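Local coordinates for protein GDNF family receptor alpha-3 (Homo sapiens, PDB 2GH0) that serves as the cell-surface receptor for artemin, whose binding leads to autophosphorylation and activation of the RET receptor, at residues R81-I85 with A86-A90; N153-S156 with N157-S161. One frame throughout, in Å; residues are numbered along the deposited sequence.

Contact 1: residues R81-I85 with A86-A90; sequences RRNTI and APNCA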
ATOM      1  N   ARG C  81      13.590  26.953 -31.223  1.00 32.52           N
ATOM      2  CA  ARG C  81      12.948  28.277 -31.049  1.00 32.14           C
ATOM      3  C   ARG C  81      11.668  28.393 -31.825  1.00 33.31           C
ATOM      4  O   ARG C  81      10.651  28.880 -31.293  1.00 33.16           O
ATOM      5  CB  ARG C  81      13.848  29.410 -31.548  1.00 31.68           C
ATOM      6  CG  ARG C  81      13.335  30.783 -31.239  1.00 32.32           C
ATOM      7  CD  ARG C  81      14.456  31.799 -31.528  1.00 32.12           C
ATOM      8  NE  ARG C  81      14.811  31.741 -32.954  1.00 34.44           N
ATOM      9  CZ  ARG C  81      15.925  32.259 -33.439  1.00 37.77           C
ATOM     10  NH1 ARG C  81      16.822  32.864 -32.612  1.00 36.01           N
ATOM     11  NH2 ARG C  81      16.163  32.188 -34.738  1.00 36.08           N
ATOM     12  N   ARG C  82      11.676  27.930 -33.083  1.00 33.16           N
ATOM     13  CA  ARG C  82      10.464  27.997 -33.949  1.00 33.20           C
ATOM     14  C   ARG C  82       9.299  27.106 -33.460  1.00 32.74           C
ATOM     15  O   ARG C  82       8.102  27.340 -33.768  1.00 33.50           O
ATOM     16  CB  ARG C  82      10.891  27.586 -35.396  1.00 34.66           C
ATOM     17  CG  ARG C  82       9.915  27.940 -36.467  1.00 37.07           C
ATOM     18  CD  ARG C  82      10.458  27.466 -37.838  1.00 33.85           C
ATOM     19  NE  ARG C  82      10.641  26.038 -37.970  1.00 40.13           N
ATOM     20  CZ  ARG C  82       9.627  25.192 -38.145  1.00 46.46           C
ATOM     21  NH1 ARG C  82       8.378  25.664 -38.205  1.00 48.33           N
ATOM     22  NH2 ARG C  82       9.837  23.882 -38.252  1.00 49.15           N
ATOM     23  N   ASN C  83       9.631  26.040 -32.737  1.00 32.85           N
ATOM     24  CA  ASN C  83       8.575  25.141 -32.212  1.00 33.32           C
ATOM     25  C   ASN C  83       8.209  25.266 -30.760  1.00 33.27           C
ATOM     26  O   ASN C  83       7.360  24.494 -30.265  1.00 31.03           O
ATOM     27  CB  ASN C  83       8.941  23.700 -32.531  1.00 31.99           C
ATOM     28  CG  ASN C  83       8.837  23.432 -34.040  1.00 38.64           C
ATOM     29  OD1 ASN C  83       7.736  23.262 -34.547  1.00 40.83           O
ATOM     30  ND2 ASN C  83       9.960  23.516 -34.767  1.00 39.66           N
ATOM     31  N   THR C  84       8.835  26.240 -30.109  1.00 32.84           N
ATOM     32  CA  THR C  84       8.604  26.505 -28.705  1.00 32.67           C
ATOM     33  C   THR C  84       7.142  26.728 -28.341  1.00 33.85           C
ATOM     34  O   THR C  84       6.712  26.221 -27.293  1.00 33.93           O
ATOM     35  CB  THR C  84       9.567  27.587 -28.165  1.00 33.48           C
ATOM     36  OG1 THR C  84      10.879  27.038 -28.163  1.00 33.29           O
ATOM     37  CG2 THR C  84       9.195  28.030 -26.752  1.00 33.14           C
ATOM     38  N   ILE C  85       6.368  27.456 -29.177  1.00 32.61           N
ATOM     39  CA  ILE C  85       4.937  27.649 -28.913  1.00 35.13           C
ATOM     40  C   ILE C  85       4.048  26.562 -29.523  1.00 34.85           C
ATOM     41  O   ILE C  85       2.824  26.721 -29.604  1.00 35.84           O
ATOM     42  CB  ILE C  85       4.394  29.094 -29.358  1.00 35.82           C
ATOM     43  CG1 ILE C  85       4.532  29.407 -30.881  1.00 43.17           C
ATOM     44  CG2 ILE C  85       5.021  30.223 -28.507  1.00 40.97           C
ATOM     45  CD1 ILE C  85       3.847  30.629 -31.290  1.00 46.92           C
ATOM     46  N   ALA C  86       4.660  25.466 -29.976  1.00 35.05           N
ATOM     47  CA  ALA C  86       3.905  24.342 -30.599  1.00 34.35           C
ATOM     48  C   ALA C  86       3.007  24.825 -31.787  1.00 35.17           C
ATOM     49  O   ALA C  86       1.785  24.639 -31.745  1.00 34.36           O
ATOM     50  CB  ALA C  86       3.047  23.620 -29.529  1.00 33.74           C
ATOM     51  N   PRO C  87       3.607  25.410 -32.851  1.00 35.09           N
ATOM     52  CA  PRO C  87       2.794  26.007 -33.960  1.00 35.82           C
ATOM     53  C   PRO C  87       1.950  24.951 -34.734  1.00 36.49           C
ATOM     54  O   PRO C  87       0.824  25.243 -35.250  1.00 36.66           O
ATOM     55  CB  PRO C  87       3.859  26.699 -34.867  1.00 35.02           C
ATOM     56  CG  PRO C  87       5.188  25.935 -34.565  1.00 34.72           C
ATOM     57  CD  PRO C  87       5.064  25.539 -33.085  1.00 35.07           C
ATOM     58  N   ASN C  88       2.455  23.714 -34.794  1.00 37.25           N
ATOM     59  CA  ASN C  88       1.695  22.619 -35.454  1.00 39.38           C
ATOM     60  C   ASN C  88       0.374  22.341 -34.750  1.00 39.09           C
ATOM     61  O   ASN C  88      -0.520  21.754 -35.323  1.00 39.37           O
ATOM     62  CB  ASN C  88       2.544  21.348 -35.540  1.00 40.16           C
ATOM     63  CG  ASN C  88       3.712  21.501 -36.532  1.00 44.41           C
ATOM     64  OD1 ASN C  88       3.573  22.159 -37.561  1.00 51.84           O
ATOM     65  ND2 ASN C  88       4.850  20.893 -36.226  1.00 46.65           N
ATOM     66  N   CYS C  89       0.278  22.747 -33.485  1.00 39.31           N
ATOM     67  CA  CYS C  89      -0.971  22.695 -32.790  1.00 38.59           C
ATOM     68  C   CYS C  89      -1.700  24.023 -32.764  1.00 38.48           C
ATOM     69  O   CYS C  89      -2.920  24.038 -32.957  1.00 37.76           O
ATOM     70  CB  CYS C  89      -0.804  22.225 -31.343  1.00 40.07           C
ATOM     71  SG  CYS C  89      -2.417  22.282 -30.492  1.00 42.24           S
ATOM     72  N   ALA C  90      -0.978  25.100 -32.447  1.00 36.38           N
ATOM     73  CA  ALA C  90      -1.556  26.417 -32.165  1.00 37.32           C
ATOM     74  C   ALA C  90      -2.111  27.077 -33.434  1.00 38.43           C
ATOM     75  O   ALA C  90      -3.042  27.858 -33.362  1.00 39.33           O
ATOM     76  CB  ALA C  90      -0.507  27.340 -31.548  1.00 37.28           C
TER
HETATM   77  O   HOH W   1       4.994  22.377 -33.353  1.00 38.26           O
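N83 and A86 are joined by a backbone hydrogen bond, A86 N to N83 O at 2.9 Å, that closes a type I beta turn. The turn takes the chain from helix 75-83 to the short helix 87-90. A86 is the N-cap of that helix, and A86 O accepts from both C89 N and A90 N.

Van der Waals contact centres on the P87 ring, which packs against the R82 carbonyl oxygen and the N83 side chain. P87 CG lies 3.3 Å from R82 O, and P87 CD lies 3.6 Å from N83 CA. The N83 side chain crosses the ring at about a right angle, with OD1 3.7 Å from P87 CG. The apolar pair is I85 CG1 with P87 CD, a looser approach at 4.5 Å.

One water completes the polar link. It donates to N83 OD1 at 3.1 Å and accepts from N88 N at 3.2 Å, an amide of the first helical turn. With CG anti to its carbonyl carbon (chi1 -69°), N83 can hydrogen-bond through ND2 to E79 O, one turn earlier in helix 75-83. C89 is tied to C41 by a disulfide.

The N83 amide is thus used at both ends. One end holds its own helix, and the other reaches the start of the next through water, which should restrict its rotation.

Contact 2: residues N153-S156 with N157-S161; sequences NFVS and NVNTS. With NAG (2-acetamido-2-deoxy-beta-D-glucopyranose), chain E.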
ATOM      1  N   ASN C 153       4.909  34.083 -35.067  1.00 33.00           N
ATOM      2  CA  ASN C 153       5.960  33.108 -34.695  1.00 32.95           C
ATOM      3  C   ASN C 153       7.162  33.237 -35.623  1.00 32.72           C
ATOM      4  O   ASN C 153       7.040  33.787 -36.697  1.00 31.72           O
ATOM      5  CB  ASN C 153       5.418  31.665 -34.829  1.00 32.87           C
ATOM      6  CG  ASN C 153       6.358  30.608 -34.181  1.00 34.79           C
ATOM      7  OD1 ASN C 153       6.991  30.888 -33.158  1.00 37.42           O
ATOM      8  ND2 ASN C 153       6.455  29.394 -34.812  1.00 33.84           N
ATOM      9  N   PHE C 154       8.306  32.692 -35.220  1.00 30.97           N
ATOM     10  CA  PHE C 154       9.487  32.654 -36.100  1.00 31.22           C
ATOM     11  C   PHE C 154       9.161  31.826 -37.349  1.00 31.78           C
ATOM     12  O   PHE C 154       8.516  30.800 -37.275  1.00 31.99           O
ATOM     13  CB  PHE C 154      10.695  32.036 -35.375  1.00 31.92           C
ATOM     14  CG  PHE C 154      11.130  32.889 -34.209  1.00 32.04           C
ATOM     15  CD1 PHE C 154      10.666  32.637 -32.931  1.00 35.54           C
ATOM     16  CD2 PHE C 154      11.912  34.022 -34.446  1.00 30.46           C
ATOM     17  CE1 PHE C 154      11.025  33.463 -31.874  1.00 33.03           C
ATOM     18  CE2 PHE C 154      12.282  34.865 -33.414  1.00 36.94           C
ATOM     19  CZ  PHE C 154      11.874  34.563 -32.094  1.00 36.38           C
ATOM     20  N   VAL C 155       9.698  32.226 -38.486  1.00 32.80           N
ATOM     21  CA  VAL C 155       9.329  31.570 -39.729  1.00 32.66           C
ATOM     22  C   VAL C 155      10.425  30.597 -40.150  1.00 33.01           C
ATOM     23  O   VAL C 155      10.179  29.699 -40.990  1.00 33.00           O
ATOM     24  CB  VAL C 155       9.088  32.618 -40.851  1.00 33.43           C
ATOM     25  CG1 VAL C 155       8.019  33.635 -40.417  1.00 38.26           C
ATOM     26  CG2 VAL C 155      10.342  33.316 -41.193  1.00 33.64           C
ATOM     27  N   SER C 156      11.617  30.767 -39.600  1.00 30.40           N
ATOM     28  CA  SER C 156      12.779  30.030 -40.073  1.00 33.20           C
ATOM     29  C   SER C 156      13.598  29.395 -38.973  1.00 33.06           C
ATOM     30  O   SER C 156      13.590  29.898 -37.839  1.00 33.55           O
ATOM     31  CB  SER C 156      13.714  30.986 -40.892  1.00 32.85           C
ATOM     32  OG  SER C 156      14.912  30.346 -41.279  1.00 32.59           O
ATOM     33  N   ASN C 157      14.344  28.344 -39.309  1.00 33.46           N
ATOM     34  CA  ASN C 157      15.364  27.833 -38.364  1.00 35.76           C
ATOM     35  C   ASN C 157      16.760  28.421 -38.594  1.00 35.90           C
ATOM     36  O   ASN C 157      17.708  28.050 -37.902  1.00 35.60           O
ATOM     37  CB  ASN C 157      15.443  26.298 -38.374  1.00 37.45           C
ATOM     38  CG  ASN C 157      15.563  25.730 -39.728  1.00 41.62           C
ATOM     39  OD1 ASN C 157      16.040  26.405 -40.683  1.00 44.35           O
ATOM     40  ND2 ASN C 157      15.105  24.471 -39.872  1.00 40.88           N
ATOM     41  N   VAL C 158      16.887  29.317 -39.587  1.00 35.82           N
ATOM     42  CA  VAL C 158      18.191  29.931 -39.909  1.00 37.09           C
ATOM     43  C   VAL C 158      18.229  31.478 -39.832  1.00 36.14           C
ATOM     44  O   VAL C 158      19.243  32.065 -40.213  1.00 36.11           O
ATOM     45  CB  VAL C 158      18.713  29.560 -41.316  1.00 38.04           C
ATOM     46  CG1 VAL C 158      18.940  28.109 -41.444  1.00 41.79           C
ATOM     47  CG2 VAL C 158      17.765  30.077 -42.412  1.00 38.88           C
ATOM     48  N   ASN C 159      17.137  32.128 -39.417  1.00 32.54           N
ATOM     49  CA  ASN C 159      17.159  33.558 -39.180  1.00 32.70           C
ATOM     50  C   ASN C 159      16.101  33.899 -38.160  1.00 32.56           C
ATOM     51  O   ASN C 159      15.416  32.975 -37.689  1.00 33.66           O
ATOM     52  CB  ASN C 159      16.979  34.364 -40.487  1.00 30.51           C
ATOM     53  CG  ASN C 159      15.600  34.215 -41.091  1.00 32.92           C
ATOM     54  OD1 ASN C 159      14.604  34.239 -40.392  1.00 31.33           O
ATOM     55  ND2 ASN C 159      15.554  34.026 -42.425  1.00 27.22           N
ATOM     56  N   THR C 160      15.954  35.191 -37.802  1.00 32.91           N
ATOM     57  CA  THR C 160      15.076  35.557 -36.664  1.00 34.07           C
ATOM     58  C   THR C 160      13.777  36.222 -37.098  1.00 34.56           C
ATOM     59  O   THR C 160      13.157  36.918 -36.278  1.00 32.80           O
ATOM     60  CB  THR C 160      15.781  36.565 -35.682  1.00 36.08           C
ATOM     61  OG1 THR C 160      16.396  37.609 -36.427  1.00 35.08           O
ATOM     62  CG2 THR C 160      16.919  35.879 -34.996  1.00 37.44           C
ATOM     63  N   SER C 161      13.446  36.129 -38.396  1.00 33.62           N
ATOM     64  CA  SER C 161      12.228  36.735 -38.951  1.00 33.62           C
ATOM     65  C   SER C 161      10.987  36.126 -38.312  1.00 33.05           C
ATOM     66  O   SER C 161      10.984  34.942 -38.030  1.00 30.87           O
ATOM     67  CB  SER C 161      12.096  36.631 -40.502  1.00 33.94           C
ATOM     68  OG  SER C 161      13.222  37.254 -41.059  1.00 39.81           O
TER
HETATM   69  C1  NAG E   1      14.279  33.919 -43.090  1.00 32.33           C
HETATM   70  C2  NAG E   1      14.281  34.958 -44.249  1.00 31.11           C
HETATM   71  C3  NAG E   1      13.073  34.737 -45.134  1.00 30.01           C
HETATM   72  C4  NAG E   1      12.910  33.306 -45.623  1.00 30.06           C
HETATM   73  C5  NAG E   1      13.014  32.436 -44.374  1.00 32.00           C
HETATM   74  C6  NAG E   1      12.924  30.909 -44.503  1.00 35.23           C
HETATM   75  C7  NAG E   1      15.071  37.303 -44.019  1.00 35.60           C
HETATM   76  C8  NAG E   1      14.643  38.656 -43.535  1.00 37.25           C
HETATM   77  N2  NAG E   1      14.191  36.340 -43.718  1.00 35.49           N
HETATM   78  O3  NAG E   1      13.170  35.660 -46.167  1.00 30.45           O
HETATM   79  O4  NAG E   1      11.551  33.301 -46.012  1.00 33.02           O
HETATM   80  O5  NAG E   1      14.256  32.663 -43.755  1.00 30.52           O
HETATM   81  O6  NAG E   1      13.786  30.649 -45.522  1.00 41.75           O
HETATM   82  O7  NAG E   1      16.094  37.133 -44.699  1.00 33.73           O
HETATM   83  O   HOH W   2      12.658  32.818 -37.837  1.00 23.79           O
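The chain reverses in the hairpin loop between strands 152-154 and 162-164, and V155 N donates to S161 O across it at 3.0 Å (N-H...O angle 153°). F154 CA also makes a CA-H...O contact to S161 O.

The S156 hydroxyl braces the inside of the loop. Its OG is anti to the backbone N (chi1 175°) and accepts from V158 N at 2.8 Å, in a nearly straight bond. V158 CG2 comes tightly against the same oxygen, S156 OG, at 3.1 Å. N159 OD1 accepts from S161 N at 3.0 Å, which makes an Asx turn; the bond from S161 OG to this oxygen is weak. OD1 also rests 3.4 Å from S156 CB.

N159 ND2 carries the N-linked glycan through NAG C1. The sugar's N2 donates to S161 OG at 3.0 Å, and its O5 lies close to S156 CB. V155 CG2 meets S161 CB at 3.8 Å. The carbonyl oxygen of T160 lies at the edge of the F154 ring, near its plane, while R81 makes a cation-pi contact with that ring. A water accepts from S156 N and lies within hydrogen-bonding distance of N159 O and S161 O.

The first NAG is thus joined covalently at N159 and hydrogen-bonded at S161 OG, which should limit its swing over the loop.

In the fold
From the N terminus, contact 1 comes first, in the first of the two GDNF/GAS1 domains. It closes the turn from helix 75-83 to helix 87-90. The chain then runs through helices 98-106, 109-121 and 135-143 before contact 2, in the second domain, closes the hairpin loop at 153-161. The two contacts lie in series, neither nested nor crossed, with centres about 12 Å apart. They meet in space. N153 ND2 makes a probable hydrogen bond to R82 O, and R82 CG packs on F154 O. Helix 75-83 is thereby joined, through R82, to strand 152-154. Another protein chain of the assembly reaches contact 1, whereas contact 2 carries the glycan.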